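Endoglucanase (Thermotoga maritima, PDB 1VHO) probably acts as a metal-dependent aminopeptidase of the M42 family, using two divalent metal cations per subunit, despite its endoglucanase name. Local coordinates at residues A[100-105]-A[154-159]; A[269-274]-A[320-325]. All coordinates share one frame; numbering follows the deposited sequence.

Contact 1 (A[100-105]-A[154-159])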
ATOM      1  N   LYS A 100       8.786   3.365  17.723  1.00 18.11           N
ATOM      2  CA  LYS A 100      10.151   3.219  17.201  1.00 15.80           C
ATOM      3  C   LYS A 100      10.188   3.776  15.765  1.00 16.36           C
ATOM      4  O   LYS A 100       9.343   3.460  14.892  1.00 15.98           O
ATOM      5  CB  LYS A 100      10.561   1.736  17.156  1.00 14.19           C
ATOM      6  CG  LYS A 100      10.996   1.173  18.546  1.00 16.73           C
ATOM      7  CD  LYS A 100      11.291  -0.351  18.458  1.00 18.44           C
ATOM      8  CE  LYS A 100      12.406  -0.615  17.466  1.00 20.25           C
ATOM      9  NZ  LYS A 100      12.806  -2.067  17.407  1.00 29.18           N
ATOM     10  N   VAL A 101      11.228   4.567  15.492  1.00 15.81           N
ATOM     11  CA  VAL A 101      11.466   5.150  14.217  1.00 16.23           C
ATOM     12  C   VAL A 101      12.926   4.973  13.793  1.00 13.38           C
ATOM     13  O   VAL A 101      13.784   4.727  14.638  1.00 15.67           O
ATOM     14  CB  VAL A 101      11.166   6.667  14.074  1.00 20.18           C
ATOM     15  CG1 VAL A 101       9.669   6.915  14.142  1.00 20.70           C
ATOM     16  CG2 VAL A 101      11.928   7.466  15.168  1.00 17.98           C
ATOM     17  N   ARG A 102      13.122   4.934  12.483  1.00 12.84           N
ATOM     18  CA  ARG A 102      14.483   4.855  11.943  1.00 13.06           C
ATOM     19  C   ARG A 102      14.633   6.078  11.031  1.00 14.47           C
ATOM     20  O   ARG A 102      13.752   6.355  10.230  1.00 14.30           O
ATOM     21  CB  ARG A 102      14.868   3.565  11.254  1.00 14.75           C
ATOM     22  CG  ARG A 102      13.892   3.100  10.157  1.00 14.02           C
ATOM     23  CD  ARG A 102      14.215   1.615   9.861  1.00 18.32           C
ATOM     24  NE  ARG A 102      13.492   1.081   8.703  1.00 16.90           N
ATOM     25  CZ  ARG A 102      13.014  -0.198   8.690  1.00 18.18           C
ATOM     26  NH1 ARG A 102      13.164  -1.006   9.760  1.00 15.42           N
ATOM     27  NH2 ARG A 102      12.464  -0.669   7.592  1.00 14.41           N
ATOM     28  N   ILE A 103      15.751   6.798  11.211  1.00 14.43           N
ATOM     29  CA  ILE A 103      15.917   8.051  10.473  1.00 14.84           C
ATOM     30  C   ILE A 103      17.108   8.034   9.538  1.00 14.92           C
ATOM     31  O   ILE A 103      18.212   7.640   9.956  1.00 16.02           O
ATOM     32  CB  ILE A 103      16.122   9.204  11.515  1.00 17.65           C
ATOM     33  CG1 ILE A 103      15.070   9.159  12.606  1.00 18.07           C
ATOM     34  CG2 ILE A 103      16.076  10.553  10.747  1.00 15.55           C
ATOM     35  CD1 ILE A 103      15.138  10.291  13.650  1.00 17.81           C
ATOM     36  N   TYR A 104      16.867   8.396   8.282  1.00 13.04           N
ATOM     37  CA  TYR A 104      17.938   8.426   7.312  1.00 13.45           C
ATOM     38  C   TYR A 104      18.770   9.681   7.503  1.00 14.80           C
ATOM     39  O   TYR A 104      18.229  10.791   7.408  1.00 14.97           O
ATOM     40  CB  TYR A 104      17.376   8.414   5.862  1.00 13.93           C
ATOM     41  CG  TYR A 104      16.840   7.008   5.567  1.00 14.45           C
ATOM     42  CD1 TYR A 104      15.527   6.666   5.815  1.00 16.33           C
ATOM     43  CD2 TYR A 104      17.724   6.064   5.044  1.00 15.50           C
ATOM     44  CE1 TYR A 104      15.070   5.375   5.574  1.00 16.11           C
ATOM     45  CE2 TYR A 104      17.267   4.781   4.742  1.00 17.38           C
ATOM     46  CZ  TYR A 104      15.947   4.455   5.048  1.00 16.82           C
ATOM     47  OH  TYR A 104      15.541   3.156   4.809  1.00 17.52           O
ATOM     48  N   THR A 105      20.052   9.520   7.773  1.00 17.58           N
ATOM     49  CA  THR A 105      20.942  10.684   7.936  1.00 20.13           C
ATOM     50  C   THR A 105      22.098  10.545   6.952  1.00 22.06           C
ATOM     51  O   THR A 105      22.334   9.530   6.282  1.00 17.73           O
ATOM     52  CB  THR A 105      21.516  10.762   9.369  1.00 18.90           C
ATOM     53  OG1 THR A 105      22.555   9.750   9.563  1.00 18.91           O
ATOM     54  CG2 THR A 105      20.417  10.543  10.397  1.00 21.59           C
ATOM     55  N   VAL A 154      11.005   6.832   9.149  1.00 14.01           N
ATOM     56  CA  VAL A 154       9.851   5.987   8.882  1.00 14.53           C
ATOM     57  C   VAL A 154       9.694   5.116  10.149  1.00 15.92           C
ATOM     58  O   VAL A 154      10.581   5.115  11.005  1.00 14.31           O
ATOM     59  CB  VAL A 154      10.032   5.085   7.653  1.00 16.38           C
ATOM     60  CG1 VAL A 154      10.116   5.949   6.361  1.00 17.18           C
ATOM     61  CG2 VAL A 154      11.320   4.280   7.814  1.00 15.40           C
ATOM     62  N   ILE A 155       8.624   4.356  10.227  1.00 15.07           N
ATOM     63  CA  ILE A 155       8.428   3.444  11.363  1.00 14.97           C
ATOM     64  C   ILE A 155       9.468   2.337  11.297  1.00 14.96           C
ATOM     65  O   ILE A 155       9.795   1.775  10.248  1.00 14.11           O
ATOM     66  CB  ILE A 155       7.007   2.821  11.230  1.00 15.15           C
ATOM     67  CG1 ILE A 155       5.972   3.890  11.552  1.00 18.19           C
ATOM     68  CG2 ILE A 155       6.850   1.617  12.161  1.00 15.92           C
ATOM     69  CD1 ILE A 155       6.046   4.404  12.945  1.00 25.07           C
ATOM     70  N   ASP A 156      10.082   2.029  12.454  1.00 13.26           N
ATOM     71  CA  ASP A 156      11.114   0.996  12.491  1.00 16.00           C
ATOM     72  C   ASP A 156      10.449  -0.319  12.957  1.00 16.30           C
ATOM     73  O   ASP A 156      10.261  -0.485  14.140  1.00 14.89           O
ATOM     74  CB  ASP A 156      12.230   1.395  13.441  1.00 14.76           C
ATOM     75  CG  ASP A 156      13.397   0.448  13.524  1.00 19.52           C
ATOM     76  OD1 ASP A 156      13.556  -0.485  12.694  1.00 18.88           O
ATOM     77  OD2 ASP A 156      14.215   0.575  14.465  1.00 19.11           O
ATOM     78  N   GLN A 157      10.021  -1.118  12.008  1.00 14.62           N
ATOM     79  CA  GLN A 157       9.337  -2.384  12.315  1.00 15.65           C
ATOM     80  C   GLN A 157       9.817  -3.483  11.368  1.00 13.43           C
ATOM     81  O   GLN A 157       9.817  -3.271  10.138  1.00 14.54           O
ATOM     82  CB  GLN A 157       7.826  -2.236  12.047  1.00 15.80           C
ATOM     83  CG  GLN A 157       6.983  -3.496  12.374  1.00 15.18           C
ATOM     84  CD  GLN A 157       6.906  -3.741  13.860  1.00 19.48           C
ATOM     85  OE1 GLN A 157       6.857  -2.831  14.691  1.00 20.78           O
ATOM     86  NE2 GLN A 157       6.840  -5.014  14.327  1.00 17.82           N
ATOM     87  N   THR A 158      10.118  -4.623  11.964  1.00 14.62           N
ATOM     88  CA  THR A 158      10.552  -5.787  11.149  1.00 16.87           C
ATOM     89  C   THR A 158       9.324  -6.700  11.034  1.00 15.64           C
ATOM     90  O   THR A 158       8.748  -7.054  12.065  1.00 16.20           O
ATOM     91  CB  THR A 158      11.699  -6.478  11.871  1.00 16.29           C
ATOM     92  OG1 THR A 158      12.848  -5.563  11.797  1.00 14.97           O
ATOM     93  CG2 THR A 158      12.133  -7.781  11.188  1.00 17.57           C
ATOM     94  N   ALA A 159       8.913  -7.024   9.814  1.00 14.56           N
ATOM     95  CA  ALA A 159       7.719  -7.838   9.664  1.00 14.92           C
ATOM     96  C   ALA A 159       7.905  -9.266  10.205  1.00 15.35           C
ATOM     97  O   ALA A 159       9.034  -9.788  10.171  1.00 15.46           O
ATOM     98  CB  ALA A 159       7.331  -7.910   8.182  1.00 15.27           C
TER
HETATM   99  O   HOH W   1      15.097  -1.582  15.878  1.00 24.26           O
HETATM  100  O   HOH W   2      10.500  -2.756  16.012  1.00 27.56           O
HETATM  101  O   HOH W   3      13.918   2.372  16.514  1.00 19.36           O
HETATM  102  O   HOH W   4      12.229  -3.489   8.509  1.00 16.05           O
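CG of Arg102 stands between its backbone N and carbonyl carbon (chi1 52°), and CG of Asp156, across the contact, lies anti to its backbone N (chi1 -177°). From those positions the arginine chain, extended from CG to NE, crosses the aspartate at about a right angle. Arg102 NH1 forms a salt bridge to Asp156 OD1 at 3.0 Å, on the anti side of the carboxylate. The two flat groups are turned 61° apart. Ile155 O lies over the centre of one guanidinium face, and Arg102 CG packs on Val154 CG2 at 3.7 Å. Arg102 NH2 has a second acid, Asp18, in a further salt bridge. The backbones pair as neighbouring antiparallel strands of the six-stranded sheet. Arg102 and Val154 are a hydrogen-bonded pair, with Arg102 N to Val154 O at 2.9 Å and Val154 N to Arg102 O at 3.0 Å. Val101 and Ile155 form the next, non-hydrogen-bonded pair. Past the end of strand 152-155, Asp156 N still bonds Lys100 O at 2.9 Å. Lys100 NZ stays 4.2 Å from Asp156 OD2, and one water links this amine to that oxygen.

Contact 2 (A[269-274]-A[320-325]). With SO4 (sulfate ion), chain D.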
ATOM      1  N   HIS A 269     -15.027 -20.117  -9.867  1.00 25.22           N
ATOM      2  CA  HIS A 269     -13.740 -20.598  -9.422  1.00 23.30           C
ATOM      3  C   HIS A 269     -13.574 -20.779  -7.941  1.00 22.91           C
ATOM      4  O   HIS A 269     -12.442 -20.946  -7.492  1.00 21.75           O
ATOM      5  CB  HIS A 269     -12.631 -19.673  -9.999  1.00 21.11           C
ATOM      6  CG  HIS A 269     -12.633 -19.827 -11.497  1.00 22.08           C
ATOM      7  ND1 HIS A 269     -11.873 -20.835 -12.090  1.00 20.74           N
ATOM      8  CD2 HIS A 269     -13.289 -19.184 -12.492  1.00 20.36           C
ATOM      9  CE1 HIS A 269     -12.069 -20.782 -13.398  1.00 20.30           C
ATOM     10  NE2 HIS A 269     -12.914 -19.808 -13.657  1.00 23.58           N
ATOM     11  N   ASN A 270     -14.646 -20.828  -7.149  1.00 22.39           N
ATOM     12  CA  ASN A 270     -14.612 -21.069  -5.726  1.00 21.50           C
ATOM     13  C   ASN A 270     -13.734 -20.088  -4.949  1.00 22.36           C
ATOM     14  O   ASN A 270     -12.927 -20.447  -4.085  1.00 22.46           O
ATOM     15  CB  ASN A 270     -14.191 -22.542  -5.499  1.00 25.29           C
ATOM     16  CG  ASN A 270     -15.154 -23.480  -6.252  1.00 33.50           C
ATOM     17  OD1 ASN A 270     -16.352 -23.493  -6.002  1.00 32.96           O
ATOM     18  ND2 ASN A 270     -14.661 -24.257  -7.210  1.00 33.93           N
ATOM     19  N   VAL A 271     -13.808 -18.813  -5.344  1.00 22.48           N
ATOM     20  CA  VAL A 271     -13.061 -17.778  -4.635  1.00 20.44           C
ATOM     21  C   VAL A 271     -14.039 -17.219  -3.559  1.00 19.90           C
ATOM     22  O   VAL A 271     -15.016 -16.636  -3.987  1.00 20.65           O
ATOM     23  CB  VAL A 271     -12.570 -16.627  -5.504  1.00 18.87           C
ATOM     24  CG1 VAL A 271     -11.805 -15.631  -4.589  1.00 18.10           C
ATOM     25  CG2 VAL A 271     -11.560 -17.075  -6.581  1.00 18.46           C
ATOM     26  N   SER A 272     -13.718 -17.437  -2.291  1.00 17.69           N
ATOM     27  CA  SER A 272     -14.573 -16.950  -1.205  1.00 20.41           C
ATOM     28  C   SER A 272     -14.459 -15.434  -1.139  1.00 19.21           C
ATOM     29  O   SER A 272     -13.316 -14.921  -1.172  1.00 18.98           O
ATOM     30  CB  SER A 272     -14.175 -17.584   0.127  1.00 24.48           C
ATOM     31  OG  SER A 272     -14.492 -18.993   0.057  1.00 31.63           O
ATOM     32  N   LEU A 273     -15.540 -14.732  -0.974  1.00 18.52           N
ATOM     33  CA  LEU A 273     -15.495 -13.261  -0.958  1.00 17.94           C
ATOM     34  C   LEU A 273     -16.262 -12.711   0.238  1.00 19.85           C
ATOM     35  O   LEU A 273     -17.100 -13.413   0.820  1.00 18.99           O
ATOM     36  CB  LEU A 273     -16.220 -12.719  -2.210  1.00 17.08           C
ATOM     37  CG  LEU A 273     -15.592 -12.997  -3.597  1.00 18.55           C
ATOM     38  CD1 LEU A 273     -16.492 -12.466  -4.699  1.00 19.00           C
ATOM     39  CD2 LEU A 273     -14.200 -12.361  -3.705  1.00 22.01           C
ATOM     40  N   GLN A 274     -15.971 -11.452   0.557  1.00 18.91           N
ATOM     41  CA  GLN A 274     -16.729 -10.774   1.620  1.00 19.02           C
ATOM     42  C   GLN A 274     -17.236  -9.502   0.954  1.00 18.92           C
ATOM     43  O   GLN A 274     -16.870  -9.288  -0.216  1.00 17.18           O
ATOM     44  CB  GLN A 274     -15.799 -10.427   2.797  1.00 19.38           C
ATOM     45  CG  GLN A 274     -15.317 -11.654   3.536  1.00 20.53           C
ATOM     46  CD  GLN A 274     -14.436 -11.368   4.718  1.00 20.95           C
ATOM     47  OE1 GLN A 274     -14.953 -11.294   5.826  1.00 21.45           O
ATOM     48  NE2 GLN A 274     -13.097 -11.247   4.554  1.00 13.78           N
ATOM     49  N   VAL A 320      -4.655 -12.400   0.229  1.00 14.15           N
ATOM     50  CA  VAL A 320      -3.846 -11.782  -0.817  1.00 15.15           C
ATOM     51  C   VAL A 320      -3.757 -12.663  -2.046  1.00 16.90           C
ATOM     52  O   VAL A 320      -3.903 -12.222  -3.202  1.00 13.85           O
ATOM     53  CB  VAL A 320      -2.447 -11.414  -0.243  1.00 16.69           C
ATOM     54  CG1 VAL A 320      -1.471 -11.040  -1.361  1.00 14.27           C
ATOM     55  CG2 VAL A 320      -2.633 -10.199   0.682  1.00 15.57           C
ATOM     56  N   GLU A 321      -3.419 -13.951  -1.833  1.00 17.64           N
ATOM     57  CA  GLU A 321      -3.315 -14.863  -2.970  1.00 19.97           C
ATOM     58  C   GLU A 321      -4.645 -15.092  -3.664  1.00 19.37           C
ATOM     59  O   GLU A 321      -4.675 -15.178  -4.883  1.00 19.91           O
ATOM     60  CB  GLU A 321      -2.840 -16.256  -2.500  1.00 27.05           C
ATOM     61  CG  GLU A 321      -1.616 -16.227  -1.641  1.00 36.00           C
ATOM     62  CD  GLU A 321      -1.054 -17.632  -1.390  1.00 37.59           C
ATOM     63  OE1 GLU A 321      -1.780 -18.452  -0.792  1.00 39.83           O
ATOM     64  OE2 GLU A 321       0.088 -17.819  -1.821  1.00 34.96           O
ATOM     65  N   GLU A 322      -5.731 -15.292  -2.880  1.00 16.63           N
ATOM     66  CA  GLU A 322      -7.038 -15.499  -3.514  1.00 17.31           C
ATOM     67  C   GLU A 322      -7.474 -14.288  -4.303  1.00 16.24           C
ATOM     68  O   GLU A 322      -8.051 -14.437  -5.375  1.00 13.96           O
ATOM     69  CB  GLU A 322      -8.121 -15.929  -2.505  1.00 19.14           C
ATOM     70  CG  GLU A 322      -7.871 -17.367  -2.007  1.00 20.90           C
ATOM     71  CD  GLU A 322      -8.151 -18.396  -3.100  1.00 25.03           C
ATOM     72  OE1 GLU A 322      -7.225 -18.776  -3.841  1.00 25.07           O
ATOM     73  OE2 GLU A 322      -9.306 -18.806  -3.300  1.00 26.14           O
ATOM     74  N   LEU A 323      -7.182 -13.057  -3.829  1.00 15.47           N
ATOM     75  CA  LEU A 323      -7.524 -11.887  -4.640  1.00 14.23           C
ATOM     76  C   LEU A 323      -6.749 -11.928  -5.946  1.00 16.54           C
ATOM     77  O   LEU A 323      -7.248 -11.595  -7.043  1.00 14.42           O
ATOM     78  CB  LEU A 323      -7.295 -10.582  -3.845  1.00 14.30           C
ATOM     79  CG  LEU A 323      -7.621  -9.299  -4.617  1.00 17.58           C
ATOM     80  CD1 LEU A 323      -8.971  -9.428  -5.354  1.00 18.94           C
ATOM     81  CD2 LEU A 323      -7.660  -8.056  -3.738  1.00 16.01           C
ATOM     82  N   ALA A 324      -5.412 -12.207  -5.856  1.00 16.35           N
ATOM     83  CA  ALA A 324      -4.650 -12.236  -7.111  1.00 17.12           C
ATOM     84  C   ALA A 324      -5.179 -13.351  -8.055  1.00 15.49           C
ATOM     85  O   ALA A 324      -5.210 -13.152  -9.259  1.00 14.71           O
ATOM     86  CB  ALA A 324      -3.185 -12.549  -6.763  1.00 16.73           C
ATOM     87  N   ARG A 325      -5.565 -14.485  -7.492  1.00 17.34           N
ATOM     88  CA  ARG A 325      -6.120 -15.577  -8.318  1.00 18.97           C
ATOM     89  C   ARG A 325      -7.369 -15.084  -9.019  1.00 17.98           C
ATOM     90  O   ARG A 325      -7.564 -15.260 -10.229  1.00 16.82           O
ATOM     91  CB  ARG A 325      -6.419 -16.825  -7.432  1.00 19.28           C
ATOM     92  CG  ARG A 325      -6.889 -18.040  -8.261  1.00 21.46           C
ATOM     93  CD  ARG A 325      -6.832 -19.320  -7.440  1.00 24.44           C
ATOM     94  NE  ARG A 325      -7.921 -19.466  -6.463  1.00 22.32           N
ATOM     95  CZ  ARG A 325      -9.113 -19.986  -6.758  1.00 24.53           C
ATOM     96  NH1 ARG A 325      -9.416 -20.424  -7.994  1.00 19.12           N
ATOM     97  NH2 ARG A 325     -10.031 -20.074  -5.810  1.00 19.57           N
TER
HETATM   98  S   SO4 D 352      -8.728 -22.244 -10.803  1.00 59.25           S
HETATM   99  O1  SO4 D 352      -8.392 -23.454  -9.952  1.00 60.63           O
HETATM  100  O2  SO4 D 352     -10.215 -22.090 -10.732  1.00 58.66           O
HETATM  101  O3  SO4 D 352      -7.997 -21.061 -10.271  1.00 57.61           O
HETATM  102  O4  SO4 D 352      -8.307 -22.533 -12.214  1.00 59.72           O
HETATM  103  O   HOH W   5     -11.163 -18.609  -1.575  1.00 23.62           O
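This is a polar surface contact between the loop 269-274, which follows helix 256-268, and one side of helix 317-333. Arg325 carries it, gripping the backbone end-on: NH1 and NH2 both donate to His269 O, each at 3.1 Å. That oxygen lies in the guanidinium plane. Glu322, one turn earlier, holds the same group side-on. Arg325 NE reaches Glu322 OE1 at 2.8 Å and Arg325 NH2 reaches Glu322 OE2 at 2.9 Å, so the group's rotation is fixed from two sides. Val271 CG2 lies over one guanidinium face, offset toward its rim, 3.5 Å from Arg325 NH2. A water joins Glu322 OE2 to Ser272 N. A sulfate, probably from the crystallisation liquor, accepts from Arg325 NH1 through O3 (2.8 Å). Its O2 also lies by His269 ND1, at a doubtfully short 2.5 Å. An alanine in place of Arg325 would probably leave His269 O without its two donors and Glu322 without its ion-pair mate. His269 NE2 bonds Glu333, farther along the same helix. The loop begins with a Schellman motif: Asn270, at positive phi, is its C-prime residue, and Val271 N and Asn270 N bond back to Ala266 O and Lys267 O to end helix 256-268.

Overall arrangement
The two contacts lie on opposite sides of the chain's centre, with their own centres 33 Å apart. Along the chain they come in series: contact 1 closes before contact 2 opens. They share no strand or helix. Contact 1 joins two strands of the six-stranded antiparallel sheet. Contact 2 belongs to the part built on the eight-stranded mixed sheet: its loop leads into edge strand 274-276, and helix 317-333 packs against strand 297-304. Ile155 of contact 1 is about 9 Å, side chain to side chain, from Asp172 and His309, both predicted zinc ligands. Contact 2 is away from the annotated sites. Only contact 1 therefore comes near the predicted metal centre.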